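Local coordinates for branched-chain-amino-acid aminotransferase (Deinococcus radiodurans, PDB 3UZO), which probably catalyses the pyridoxal-phosphate-dependent exchange of amino groups between leucine, isoleucine or valine and 2-oxoglutarate, at residues 29-34 / 170-175; 24-29 / 133-138; 124-129 / 142-147; 39-44 / 164-169. One frame throughout, in Å; residues are numbered along the deposited sequence.

Contact 1: residues 29-34 / 170-175; sequences LGFSYI and VPVGPY. With GLU (glutamic acid), chain D.
G173 N donates to G30 O over 2.6 Å, almost straight at 173°; this is the only direct hydrogen bond between 29-34 and 170-175. Elsewhere a water gives one hydrogen to S32 O and another to P171 O (2.9 Å), bridging two backbone carbonyls. L29 lays CD2 on the P171-V172 peptide, 3.4 Å from V172 N. The rings of F31 and Y175 make a T-shaped pair, planes at 87°: Y175 offers its edge, with CD1 over the F31 face near the rim and 3.5 Å from F31 CG. Y175 also meets the bound glutamate, whose OE1 sits over the centre of the ring, while Y175 OH makes a weak bond of 2.8 Å to the ligand's O. I155 of the second subunit packs on F31 and V172, and the ring of Y143 meets F31 edge-to-face. Y175 thus lines the glutamate pocket of this class-IV aminotransferase, backed by F31 from the second shell; Y71 OH and V157 N of the second subunit also contribute hydrogen bonds there.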
loop_
_atom_site.group_PDB
_atom_site.type_symbol
_atom_site.label_atom_id
_atom_site.label_comp_id
_atom_site.label_asym_id
_atom_site.label_seq_id
_atom_site.Cartn_x
_atom_site.Cartn_y
_atom_site.Cartn_z
ATOM N N LEU A 29 26.110 15.170 -5.487
ATOM C CA LEU A 29 24.749 14.957 -5.038
ATOM C C LEU A 29 24.064 13.887 -5.888
ATOM O O LEU A 29 24.198 13.871 -7.109
ATOM C CB LEU A 29 23.975 16.276 -5.135
ATOM C CG LEU A 29 23.040 16.687 -3.999
ATOM C CD1 LEU A 29 23.801 16.762 -2.686
ATOM C CD2 LEU A 29 22.423 18.037 -4.337
ATOM N N GLY A 30 23.347 12.986 -5.227
ATOM C CA GLY A 30 22.616 11.949 -5.928
ATOM C C GLY A 30 21.149 12.124 -5.558
ATOM O O GLY A 30 20.600 13.220 -5.665
ATOM N N PHE A 31 20.509 11.055 -5.112
ATOM C CA PHE A 31 19.115 11.144 -4.702
ATOM C C PHE A 31 19.016 10.397 -3.384
ATOM O O PHE A 31 18.570 9.250 -3.334
ATOM C CB PHE A 31 18.182 10.514 -5.748
ATOM C CG PHE A 31 16.735 10.934 -5.609
ATOM C CD1 PHE A 31 16.256 12.061 -6.274
ATOM C CD2 PHE A 31 15.859 10.208 -4.808
ATOM C CE1 PHE A 31 14.918 12.463 -6.145
ATOM C CE2 PHE A 31 14.519 10.592 -4.668
ATOM C CZ PHE A 31 14.046 11.726 -5.340
ATOM N N SER A 32 19.458 11.056 -2.317
ATOM C CA SER A 32 19.448 10.475 -0.980
ATOM C C SER A 32 19.089 11.540 0.046
ATOM O O SER A 32 19.402 12.717 -0.129
ATOM C CB SER A 32 20.821 9.893 -0.648
ATOM O OG SER A 32 21.105 8.788 -1.484
ATOM N N TYR A 33 18.455 11.113 1.129
ATOM C CA TYR A 33 18.038 12.038 2.169
ATOM C C TYR A 33 19.170 12.797 2.834
ATOM O O TYR A 33 20.195 12.231 3.228
ATOM C CB TYR A 33 17.227 11.315 3.250
ATOM C CG TYR A 33 16.656 12.261 4.300
ATOM C CD1 TYR A 33 17.369 12.561 5.465
ATOM C CD2 TYR A 33 15.411 12.873 4.114
ATOM C CE1 TYR A 33 16.858 13.446 6.421
ATOM C CE2 TYR A 33 14.891 13.767 5.061
ATOM C CZ TYR A 33 15.620 14.043 6.214
ATOM O OH TYR A 33 15.110 14.902 7.165
ATOM N N ILE A 34 18.958 14.099 2.944
ATOM C CA ILE A 34 19.880 15.005 3.604
ATOM C C ILE A 34 18.927 15.867 4.413
ATOM O O ILE A 34 17.914 16.348 3.882
ATOM C CB ILE A 34 20.644 15.889 2.599
ATOM C CG1 ILE A 34 21.630 15.029 1.803
ATOM C CG2 ILE A 34 21.376 16.998 3.336
ATOM C CD1 ILE A 34 22.382 15.781 0.729
ATOM N N VAL A 170 14.884 18.289 -0.033
ATOM C CA VAL A 170 16.200 17.656 -0.044
ATOM C C VAL A 170 16.926 18.041 -1.329
ATOM O O VAL A 170 16.400 17.851 -2.424
ATOM C CB VAL A 170 16.075 16.103 -0.028
ATOM C CG1 VAL A 170 17.470 15.455 -0.011
ATOM C CG2 VAL A 170 15.259 15.647 1.171
ATOM N N PRO A 171 18.135 18.610 -1.214
ATOM C CA PRO A 171 18.857 18.974 -2.438
ATOM C C PRO A 171 19.229 17.658 -3.121
ATOM O O PRO A 171 19.654 16.717 -2.448
ATOM C CB PRO A 171 20.081 19.717 -1.906
ATOM C CG PRO A 171 20.330 19.028 -0.576
ATOM C CD PRO A 171 18.935 18.905 -0.011
ATOM N N VAL A 172 19.064 17.575 -4.437
ATOM C CA VAL A 172 19.376 16.334 -5.145
ATOM C C VAL A 172 19.986 16.547 -6.522
ATOM O O VAL A 172 19.892 17.630 -7.104
ATOM C CB VAL A 172 18.114 15.460 -5.370
ATOM C CG1 VAL A 172 17.372 15.242 -4.068
ATOM C CG2 VAL A 172 17.205 16.127 -6.404
ATOM N N GLY A 173 20.604 15.486 -7.032
ATOM C CA GLY A 173 21.187 15.502 -8.359
ATOM C C GLY A 173 20.433 14.463 -9.180
ATOM O O GLY A 173 19.202 14.457 -9.185
ATOM N N PRO A 174 21.138 13.552 -9.865
ATOM C CA PRO A 174 20.525 12.502 -10.690
ATOM C C PRO A 174 19.852 11.354 -9.919
ATOM O O PRO A 174 20.270 10.998 -8.816
ATOM C CB PRO A 174 21.698 12.019 -11.540
ATOM C CG PRO A 174 22.864 12.195 -10.624
ATOM C CD PRO A 174 22.604 13.554 -10.025
ATOM N N TYR A 175 18.803 10.792 -10.519
ATOM C CA TYR A 175 18.057 9.675 -9.941
ATOM C C TYR A 175 18.613 8.388 -10.531
ATOM O O TYR A 175 18.958 7.453 -9.805
ATOM C CB TYR A 175 16.574 9.786 -10.296
ATOM C CG TYR A 175 15.665 8.834 -9.550
ATOM C CD1 TYR A 175 15.470 8.963 -8.177
ATOM C CD2 TYR A 175 14.956 7.838 -10.224
ATOM C CE1 TYR A 175 14.588 8.136 -7.491
ATOM C CE2 TYR A 175 14.066 6.999 -9.544
ATOM C CZ TYR A 175 13.888 7.157 -8.179
ATOM O OH TYR A 175 12.998 6.353 -7.501
HETATM N N GLU D . 8.468 9.689 -5.917
HETATM C CA GLU D . 9.583 8.894 -6.498
HETATM C C GLU D . 10.427 8.292 -5.399
HETATM O O GLU D . 11.151 7.319 -5.684
HETATM C CB GLU D . 10.466 9.777 -7.374
HETATM C CG GLU D . 9.936 9.981 -8.773
HETATM C CD GLU D . 10.937 10.666 -9.670
HETATM O OE1 GLU D . 12.137 10.317 -9.591
HETATM O OE2 GLU D . 10.522 11.546 -10.455
HETATM O OXT GLU D . 10.353 8.816 -4.271
HETATM O O HOH W 1 20.365 13.936 -2.209
#

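Contact 2: residues 24-29 / 133-138; sequences IDWSTL and LPPYGT
W26 begins its contact with T138 at the first side-chain carbon, CB, which lies 3.6 Å from T138 CG2. CG is anti to the carbonyl carbon and beside the backbone N (chi1 -42°), and the indole lies over the two prolines that follow L133. CG is near both T138 CG2 and P135 CD; NE1 comes 3.5 Å from P135 CD, and CE2 is closer still to the same carbon. P135 CD stands above the five-membered ring, 3.4 Å from its centroid and only 10° off the normal, a clear CH-pi contact. Farther out, CE3 rests 3.7 Å from P134 CG, and P134 CA lies over the same face of the six-membered ring, 4.0 Å from its centroid. At the outer end, CH2 comes within 4.2 Å of L133 O. The opposite face of the indole receives I24 O, toward the rim. L29 adds a lighter touch, CD2 on P134 CG. Within the 133-138 turn, P135 O accepts from both T138 OG1, at 2.7 Å, and T138 N, which holds the threonine beside the tryptophan. Contact across the segments is mainly apolar: the hydrogens on P134 CA and P135 CD, each carbon next to an amide nitrogen and probably slightly positive, face an electron-rich indole, so dispersion and CH-pi attraction join the N-terminal loop to the connection between helix 115-128 and strand 141-151.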
loop_
_atom_site.group_PDB
_atom_site.type_symbol
_atom_site.label_atom_id
_atom_site.label_comp_id
_atom_site.label_asym_id
_atom_site.label_seq_id
_atom_site.Cartn_x
_atom_site.Cartn_y
_atom_site.Cartn_z
ATOM N N ILE A 24 27.088 19.804 0.879
ATOM C CA ILE A 24 27.363 21.089 0.192
ATOM C C ILE A 24 28.089 20.868 -1.130
ATOM O O ILE A 24 28.175 21.778 -1.951
ATOM C CB ILE A 24 28.193 22.061 1.089
ATOM C CG1 ILE A 24 29.117 21.279 2.031
ATOM C CG2 ILE A 24 27.258 22.965 1.880
ATOM C CD1 ILE A 24 28.415 20.632 3.216
ATOM N N ASP A 25 28.611 19.662 -1.339
ATOM C CA ASP A 25 29.299 19.344 -2.586
ATOM C C ASP A 25 28.221 18.986 -3.606
ATOM O O ASP A 25 27.852 17.819 -3.774
ATOM C CB ASP A 25 30.266 18.169 -2.395
ATOM C CG ASP A 25 31.127 17.917 -3.619
ATOM O OD1 ASP A 25 32.108 17.149 -3.510
ATOM O OD2 ASP A 25 30.827 18.478 -4.697
ATOM N N TRP A 26 27.724 20.011 -4.284
ATOM C CA TRP A 26 26.667 19.846 -5.265
ATOM C C TRP A 26 26.984 18.819 -6.346
ATOM O O TRP A 26 26.101 18.075 -6.779
ATOM C CB TRP A 26 26.357 21.195 -5.913
ATOM C CG TRP A 26 26.332 22.332 -4.941
ATOM C CD1 TRP A 26 27.252 23.337 -4.834
ATOM C CD2 TRP A 26 25.347 22.580 -3.932
ATOM N NE1 TRP A 26 26.899 24.195 -3.822
ATOM C CE2 TRP A 26 25.732 23.755 -3.252
ATOM C CE3 TRP A 26 24.174 21.921 -3.536
ATOM C CZ2 TRP A 26 24.984 24.291 -2.196
ATOM C CZ3 TRP A 26 23.429 22.455 -2.481
ATOM C CH2 TRP A 26 23.838 23.627 -1.828
ATOM N N SER A 27 28.246 18.758 -6.755
ATOM C CA SER A 27 28.666 17.848 -7.815
ATOM C C SER A 27 28.505 16.362 -7.518
ATOM O O SER A 27 28.349 15.563 -8.442
ATOM C CB SER A 27 30.127 18.124 -8.196
ATOM O OG SER A 27 31.014 17.690 -7.176
ATOM N N THR A 28 28.527 15.986 -6.245
ATOM C CA THR A 28 28.413 14.572 -5.886
ATOM C C THR A 28 27.025 14.218 -5.379
ATOM O O THR A 28 26.786 13.111 -4.907
ATOM C CB THR A 28 29.438 14.189 -4.800
ATOM O OG1 THR A 28 29.213 14.988 -3.634
ATOM C CG2 THR A 28 30.861 14.425 -5.301
ATOM N N LEU A 29 26.110 15.170 -5.487
ATOM C CA LEU A 29 24.749 14.957 -5.038
ATOM C C LEU A 29 24.064 13.887 -5.888
ATOM O O LEU A 29 24.198 13.871 -7.109
ATOM C CB LEU A 29 23.975 16.276 -5.135
ATOM C CG LEU A 29 23.040 16.687 -3.999
ATOM C CD1 LEU A 29 23.801 16.762 -2.686
ATOM C CD2 LEU A 29 22.423 18.037 -4.337
ATOM N N LEU A 133 19.492 25.086 -2.024
ATOM C CA LEU A 133 19.205 25.031 -3.454
ATOM C C LEU A 133 20.505 25.034 -4.257
ATOM O O LEU A 133 21.259 26.008 -4.220
ATOM C CB LEU A 133 18.345 26.235 -3.864
ATOM C CG LEU A 133 18.027 26.384 -5.351
ATOM C CD1 LEU A 133 17.255 25.158 -5.839
ATOM C CD2 LEU A 133 17.212 27.665 -5.575
ATOM N N PRO A 134 20.793 23.940 -4.987
ATOM C CA PRO A 134 22.023 23.855 -5.791
ATOM C C PRO A 134 22.147 25.027 -6.769
ATOM O O PRO A 134 21.208 25.328 -7.504
ATOM C CB PRO A 134 21.870 22.514 -6.515
ATOM C CG PRO A 134 21.097 21.694 -5.513
ATOM C CD PRO A 134 20.033 22.680 -5.059
ATOM N N PRO A 135 23.308 25.705 -6.788
ATOM C CA PRO A 135 23.491 26.840 -7.702
ATOM C C PRO A 135 23.492 26.468 -9.186
ATOM O O PRO A 135 23.734 25.314 -9.556
ATOM C CB PRO A 135 24.824 27.437 -7.253
ATOM C CG PRO A 135 25.566 26.240 -6.731
ATOM C CD PRO A 135 24.496 25.528 -5.933
ATOM N N TYR A 136 23.212 27.458 -10.028
ATOM C CA TYR A 136 23.192 27.242 -11.470
ATOM C C TYR A 136 24.591 26.811 -11.903
ATOM O O TYR A 136 25.594 27.364 -11.453
ATOM C CB TYR A 136 22.773 28.527 -12.197
ATOM C CG TYR A 136 22.571 28.335 -13.683
ATOM C CD1 TYR A 136 23.638 28.453 -14.573
ATOM C CD2 TYR A 136 21.324 27.978 -14.191
ATOM C CE1 TYR A 136 23.464 28.216 -15.937
ATOM C CE2 TYR A 136 21.140 27.737 -15.546
ATOM C CZ TYR A 136 22.212 27.856 -16.414
ATOM O OH TYR A 136 22.025 27.612 -17.752
ATOM N N GLY A 137 24.658 25.824 -12.783
ATOM C CA GLY A 137 25.953 25.329 -13.210
ATOM C C GLY A 137 26.062 23.916 -12.679
ATOM O O GLY A 137 26.732 23.070 -13.268
ATOM N N THR A 138 25.421 23.677 -11.537
ATOM C CA THR A 138 25.383 22.346 -10.947
ATOM C C THR A 138 24.008 21.875 -11.395
ATOM O O THR A 138 23.002 22.527 -11.110
ATOM C CB THR A 138 25.379 22.356 -9.396
ATOM O OG1 THR A 138 24.079 22.735 -8.928
ATOM C CG2 THR A 138 26.412 23.332 -8.847
#

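Contact 3: residues 124-129 / 142-147; sequences QVVRAN and LYLRPF. With GLU (glutamic acid), chain D.
The carboxamide of N129, whose backbone O lies 4.1 Å from L142 CD2, receives V125 O close to its own plane: ND2 donates over 2.9 Å at 158°, and it also bonds L38 O. A second flat group, the R145 guanidinium, has Y143 OH in its plane at the edge, 2.9 Å from R145 NH2. That same nitrogen donates to OXT of the bound glutamate over 2.7 Å, bent to 136°. Between helix and strand the touching groups are mostly methyls. L144 CG lies anti to the carbonyl carbon (chi1 -70°); CD1 reaches V126 CG2 at 3.8 Å, while CD2 meets V125 CG1 at the same distance and also lies near V126 CG2. L142 CD2 sits more loosely, 4.3 Å from V126 CG1. Strand 141-151 thus separates two chemistries: L142 and L144 seal a buried hydrocarbon layer under helix 115-128, while R145 binds the glutamate, its charge probably favouring the alpha-carboxylate, and Y143 OH, accepting from R145 NH2, may help to position the guanidinium.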
loop_
_atom_site.group_PDB
_atom_site.type_symbol
_atom_site.label_atom_id
_atom_site.label_comp_id
_atom_site.label_asym_id
_atom_site.label_seq_id
_atom_site.Cartn_x
_atom_site.Cartn_y
_atom_site.Cartn_z
ATOM N N GLN A 124 6.965 28.209 1.156
ATOM C CA GLN A 124 7.526 28.415 2.490
ATOM C C GLN A 124 8.764 27.555 2.697
ATOM O O GLN A 124 9.777 28.029 3.206
ATOM C CB GLN A 124 6.510 28.070 3.580
ATOM C CG GLN A 124 5.401 29.090 3.789
ATOM C CD GLN A 124 4.652 28.852 5.091
ATOM O OE1 GLN A 124 5.258 28.788 6.158
ATOM N NE2 GLN A 124 3.334 28.725 5.008
ATOM N N VAL A 125 8.683 26.286 2.304
ATOM C CA VAL A 125 9.819 25.382 2.467
ATOM C C VAL A 125 10.993 25.800 1.591
ATOM O O VAL A 125 12.127 25.815 2.053
ATOM C CB VAL A 125 9.415 23.910 2.153
ATOM C CG1 VAL A 125 10.648 22.976 2.175
ATOM C CG2 VAL A 125 8.403 23.442 3.182
ATOM N N VAL A 126 10.743 26.157 0.333
ATOM C CA VAL A 126 11.860 26.562 -0.522
ATOM C C VAL A 126 12.535 27.818 0.044
ATOM O O VAL A 126 13.759 27.869 0.217
ATOM C CB VAL A 126 11.408 26.827 -1.992
ATOM C CG1 VAL A 126 12.589 27.357 -2.817
ATOM C CG2 VAL A 126 10.872 25.539 -2.618
ATOM N N ARG A 127 11.740 28.829 0.359
ATOM C CA ARG A 127 12.299 30.065 0.889
ATOM C C ARG A 127 13.103 29.891 2.177
ATOM O O ARG A 127 14.174 30.470 2.317
ATOM C CB ARG A 127 11.183 31.091 1.090
ATOM C CG ARG A 127 10.668 31.649 -0.229
ATOM C CD ARG A 127 9.338 32.356 -0.077
ATOM N NE ARG A 127 8.838 32.797 -1.377
ATOM C CZ ARG A 127 7.563 33.062 -1.636
ATOM N NH1 ARG A 127 6.654 32.929 -0.680
ATOM N NH2 ARG A 127 7.196 33.443 -2.855
ATOM N N ALA A 128 12.604 29.079 3.100
ATOM C CA ALA A 128 13.283 28.858 4.376
ATOM C C ALA A 128 14.533 27.992 4.253
ATOM O O ALA A 128 15.377 27.997 5.138
ATOM C CB ALA A 128 12.321 28.235 5.374
ATOM N N ASN A 129 14.641 27.246 3.156
ATOM C CA ASN A 129 15.790 26.374 2.930
ATOM C C ASN A 129 16.494 26.758 1.636
ATOM O O ASN A 129 17.118 25.914 0.991
ATOM C CB ASN A 129 15.330 24.913 2.840
ATOM C CG ASN A 129 14.764 24.393 4.148
ATOM O OD1 ASN A 129 15.507 24.052 5.067
ATOM N ND2 ASN A 129 13.438 24.335 4.238
ATOM N N LEU A 142 16.299 21.370 -5.893
ATOM C CA LEU A 142 15.818 21.205 -4.532
ATOM C C LEU A 142 14.531 20.405 -4.664
ATOM O O LEU A 142 13.517 20.916 -5.147
ATOM C CB LEU A 142 15.537 22.564 -3.875
ATOM C CG LEU A 142 15.101 22.477 -2.404
ATOM C CD1 LEU A 142 16.132 21.683 -1.600
ATOM C CD2 LEU A 142 14.933 23.886 -1.823
ATOM N N TYR A 143 14.584 19.143 -4.249
ATOM C CA TYR A 143 13.433 18.255 -4.334
ATOM C C TYR A 143 12.480 18.465 -3.174
ATOM O O TYR A 143 12.901 18.497 -2.022
ATOM C CB TYR A 143 13.883 16.795 -4.321
ATOM C CG TYR A 143 12.760 15.801 -4.540
ATOM C CD1 TYR A 143 12.314 15.493 -5.828
ATOM C CD2 TYR A 143 12.163 15.144 -3.465
ATOM C CE1 TYR A 143 11.306 14.548 -6.040
ATOM C CE2 TYR A 143 11.153 14.198 -3.662
ATOM C CZ TYR A 143 10.734 13.903 -4.951
ATOM O OH TYR A 143 9.777 12.936 -5.151
ATOM N N LEU A 144 11.193 18.587 -3.492
ATOM C CA LEU A 144 10.157 18.776 -2.483
ATOM C C LEU A 144 9.332 17.510 -2.339
ATOM O O LEU A 144 8.944 16.898 -3.340
ATOM C CB LEU A 144 9.248 19.940 -2.877
ATOM C CG LEU A 144 9.949 21.296 -2.780
ATOM C CD1 LEU A 144 9.364 22.273 -3.770
ATOM C CD2 LEU A 144 9.824 21.813 -1.352
ATOM N N ARG A 145 9.055 17.130 -1.095
ATOM C CA ARG A 145 8.271 15.936 -0.814
ATOM C C ARG A 145 7.049 16.206 0.059
ATOM O O ARG A 145 7.112 16.107 1.292
ATOM C CB ARG A 145 9.155 14.859 -0.157
ATOM C CG ARG A 145 8.406 13.657 0.407
ATOM C CD ARG A 145 7.486 13.018 -0.639
ATOM N NE ARG A 145 8.219 12.537 -1.804
ATOM C CZ ARG A 145 8.893 11.394 -1.847
ATOM N NH1 ARG A 145 8.930 10.602 -0.785
ATOM N NH2 ARG A 145 9.527 11.035 -2.959
ATOM N N PRO A 146 5.927 16.590 -0.570
ATOM C CA PRO A 146 4.689 16.857 0.166
ATOM C C PRO A 146 4.067 15.485 0.401
ATOM O O PRO A 146 4.186 14.602 -0.459
ATOM C CB PRO A 146 3.843 17.666 -0.825
ATOM C CG PRO A 146 4.840 18.175 -1.848
ATOM C CD PRO A 146 5.813 17.042 -1.966
ATOM N N PHE A 147 3.434 15.283 1.554
ATOM C CA PHE A 147 2.791 14.007 1.812
ATOM C C PHE A 147 1.684 14.147 2.838
ATOM O O PHE A 147 1.682 15.076 3.639
ATOM C CB PHE A 147 3.816 12.937 2.241
ATOM C CG PHE A 147 4.457 13.183 3.581
ATOM C CD1 PHE A 147 3.966 12.562 4.726
ATOM C CD2 PHE A 147 5.590 13.983 3.687
ATOM C CE1 PHE A 147 4.605 12.729 5.964
ATOM C CE2 PHE A 147 6.234 14.161 4.914
ATOM C CZ PHE A 147 5.740 13.532 6.055
HETATM N N GLU D . 8.468 9.689 -5.917
HETATM C CA GLU D . 9.583 8.894 -6.498
HETATM C C GLU D . 10.427 8.292 -5.399
HETATM O O GLU D . 11.151 7.319 -5.684
HETATM C CB GLU D . 10.466 9.777 -7.374
HETATM C CG GLU D . 9.936 9.981 -8.773
HETATM C CD GLU D . 10.937 10.666 -9.670
HETATM O OE1 GLU D . 12.137 10.317 -9.591
HETATM O OE2 GLU D . 10.522 11.546 -10.455
HETATM O OXT GLU D . 10.353 8.816 -4.271
#

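Contact 4: residues 39-44 / 164-169; sequences RYLAHW and IFSVFC
L41 and I164 make the tightest carbon contact here, L41 CD1 lying 3.3 Å from I164 CG2, closer than usual. Beside them Y40 O is gripped twice, by V167 N at 3.0 Å and by S166 OG at 2.7 Å; the hydroxyl gets there because OG is anti to the backbone N (chi1 -179°). On the other face of the sheet Y40 CE2 rests 3.7 Å from F165 CD2, the rings inclined at 62°, and A42 CB lies at the F165 edge; helix 115-128 covers Y40 through A121 and V125. The looser part is H43, exposed to solvent, which runs alongside I164 with ND1 3.8 Å from I164 CG1. At the other end R39 packs CB on F168 CB, while its NH1 forms a salt bridge with E64 of the second subunit and its NH2 bonds T36 O. Hydrogen-bonded pairs Y40-V167 and A42-F165 alternate with non-hydrogen-bonded L41-S166 and H43-I164, the regular antiparallel pairing of two neighbouring strands in the sheet that also carries strand 141-151.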
loop_
_atom_site.group_PDB
_atom_site.type_symbol
_atom_site.label_atom_id
_atom_site.label_comp_id
_atom_site.label_asym_id
_atom_site.label_seq_id
_atom_site.Cartn_x
_atom_site.Cartn_y
_atom_site.Cartn_z
ATOM N N ARG A 39 10.858 22.214 7.820
ATOM C CA ARG A 39 9.811 21.590 7.013
ATOM C C ARG A 39 8.441 22.098 7.459
ATOM O O ARG A 39 8.271 22.565 8.600
ATOM C CB ARG A 39 9.875 20.060 7.108
ATOM C CG ARG A 39 9.883 19.485 8.513
ATOM C CD ARG A 39 11.110 18.612 8.717
ATOM N NE ARG A 39 12.278 19.423 8.996
ATOM C CZ ARG A 39 13.480 19.264 8.456
ATOM N NH1 ARG A 39 13.727 18.302 7.568
ATOM N NH2 ARG A 39 14.444 20.090 8.818
ATOM N N TYR A 40 7.473 22.005 6.549
ATOM C CA TYR A 40 6.108 22.447 6.786
ATOM C C TYR A 40 5.271 21.302 7.364
ATOM O O TYR A 40 5.397 20.146 6.946
ATOM C CB TYR A 40 5.508 22.940 5.462
ATOM C CG TYR A 40 4.069 23.407 5.521
ATOM C CD1 TYR A 40 3.753 24.766 5.509
ATOM C CD2 TYR A 40 3.020 22.488 5.542
ATOM C CE1 TYR A 40 2.421 25.201 5.511
ATOM C CE2 TYR A 40 1.686 22.909 5.547
ATOM C CZ TYR A 40 1.397 24.265 5.530
ATOM O OH TYR A 40 0.084 24.675 5.526
ATOM N N LEU A 41 4.422 21.630 8.331
ATOM C CA LEU A 41 3.568 20.634 8.965
ATOM C C LEU A 41 2.193 21.226 9.244
ATOM O O LEU A 41 2.084 22.315 9.815
ATOM C CB LEU A 41 4.196 20.162 10.281
ATOM C CG LEU A 41 3.434 19.104 11.089
ATOM C CD1 LEU A 41 3.387 17.805 10.313
ATOM C CD2 LEU A 41 4.125 18.884 12.432
ATOM N N ALA A 42 1.151 20.508 8.833
ATOM C CA ALA A 42 -0.224 20.942 9.048
ATOM C C ALA A 42 -1.017 19.759 9.574
ATOM O O ALA A 42 -0.714 18.607 9.270
ATOM C CB ALA A 42 -0.838 21.458 7.752
ATOM N N HIS A 43 -2.039 20.052 10.367
ATOM C CA HIS A 43 -2.861 19.016 10.969
ATOM C C HIS A 43 -4.319 19.154 10.562
ATOM O O HIS A 43 -4.842 20.263 10.435
ATOM C CB HIS A 43 -2.776 19.110 12.497
ATOM C CG HIS A 43 -1.387 18.986 13.041
ATOM N ND1 HIS A 43 -0.812 17.770 13.345
ATOM C CD2 HIS A 43 -0.454 19.924 13.326
ATOM C CE1 HIS A 43 0.414 17.966 13.795
ATOM N NE2 HIS A 43 0.656 19.264 13.794
ATOM N N TRP A 44 -4.969 18.016 10.361
ATOM C CA TRP A 44 -6.378 17.999 10.017
ATOM C C TRP A 44 -7.090 17.334 11.186
ATOM O O TRP A 44 -6.642 16.310 11.696
ATOM C CB TRP A 44 -6.635 17.183 8.752
ATOM C CG TRP A 44 -8.055 17.281 8.253
ATOM C CD1 TRP A 44 -8.528 18.118 7.278
ATOM C CD2 TRP A 44 -9.175 16.490 8.681
ATOM N NE1 TRP A 44 -9.869 17.889 7.068
ATOM C CE2 TRP A 44 -10.293 16.898 7.916
ATOM C CE3 TRP A 44 -9.343 15.478 9.637
ATOM C CZ2 TRP A 44 -11.566 16.321 8.073
ATOM C CZ3 TRP A 44 -10.613 14.906 9.794
ATOM C CH2 TRP A 44 -11.704 15.332 9.013
ATOM N N ILE A 164 -2.149 14.313 8.788
ATOM C CA ILE A 164 -1.044 15.243 8.800
ATOM C C ILE A 164 -0.640 15.498 7.348
ATOM O O ILE A 164 -0.658 14.586 6.509
ATOM C CB ILE A 164 0.174 14.678 9.567
ATOM C CG1 ILE A 164 -0.050 14.805 11.075
ATOM C CG2 ILE A 164 1.439 15.396 9.121
ATOM C CD1 ILE A 164 1.107 14.282 11.920
ATOM N N PHE A 165 -0.324 16.749 7.051
ATOM C CA PHE A 165 0.144 17.138 5.724
ATOM C C PHE A 165 1.485 17.780 6.003
ATOM O O PHE A 165 1.577 18.689 6.830
ATOM C CB PHE A 165 -0.765 18.171 5.064
ATOM C CG PHE A 165 -0.129 18.868 3.883
ATOM C CD1 PHE A 165 0.451 18.135 2.850
ATOM C CD2 PHE A 165 -0.141 20.261 3.786
ATOM C CE1 PHE A 165 1.005 18.770 1.739
ATOM C CE2 PHE A 165 0.412 20.910 2.675
ATOM C CZ PHE A 165 0.985 20.161 1.649
ATOM N N SER A 166 2.525 17.316 5.321
ATOM C CA SER A 166 3.851 17.866 5.555
ATOM C C SER A 166 4.629 17.989 4.260
ATOM O O SER A 166 4.365 17.273 3.289
ATOM C CB SER A 166 4.613 16.966 6.543
ATOM O OG SER A 166 5.911 17.458 6.824
ATOM N N VAL A 167 5.571 18.923 4.240
ATOM C CA VAL A 167 6.424 19.111 3.076
ATOM C C VAL A 167 7.850 19.359 3.539
ATOM O O VAL A 167 8.100 20.309 4.289
ATOM C CB VAL A 167 6.012 20.335 2.191
ATOM C CG1 VAL A 167 6.887 20.356 0.921
ATOM C CG2 VAL A 167 4.549 20.249 1.797
ATOM N N PHE A 168 8.772 18.487 3.137
ATOM C CA PHE A 168 10.181 18.692 3.467
ATOM C C PHE A 168 10.922 18.697 2.139
ATOM O O PHE A 168 10.373 18.269 1.110
ATOM C CB PHE A 168 10.724 17.617 4.432
ATOM C CG PHE A 168 10.790 16.223 3.866
ATOM C CD1 PHE A 168 11.887 15.811 3.099
ATOM C CD2 PHE A 168 9.793 15.299 4.153
ATOM C CE1 PHE A 168 11.988 14.491 2.636
ATOM C CE2 PHE A 168 9.881 13.971 3.693
ATOM C CZ PHE A 168 10.984 13.572 2.936
ATOM N N CYS A 169 12.136 19.228 2.137
ATOM C CA CYS A 169 12.905 19.291 0.904
ATOM C C CYS A 169 14.279 18.675 1.083
ATOM O O CYS A 169 14.771 18.549 2.200
ATOM C CB CYS A 169 13.034 20.743 0.422
ATOM S SG CYS A 169 13.981 21.825 1.517
#

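How the contacts relate
Contacts 3 and 4 are buried, whereas contacts 1 and 2 are only partly so. Strand 162-172 serves contact 4 along its middle and contact 1 at its C-terminal end; its sheet neighbour 141-151 supplies contact 3, and probable backbone bonds such as R145 N to F168 O tie contacts 3 and 4 together. Contacts 1 and 2 share L29 and meet where P171 packs on P134; of these two, contact 1 alone reaches the bound glutamate, as contact 3 also does. Chemistry follows place: backbone pairing inside the sheet, methyl packing beneath the helix, aromatic and polar groups at the ligand, proline-indole packing at the periphery. Contact 2 alone lacks the second subunit.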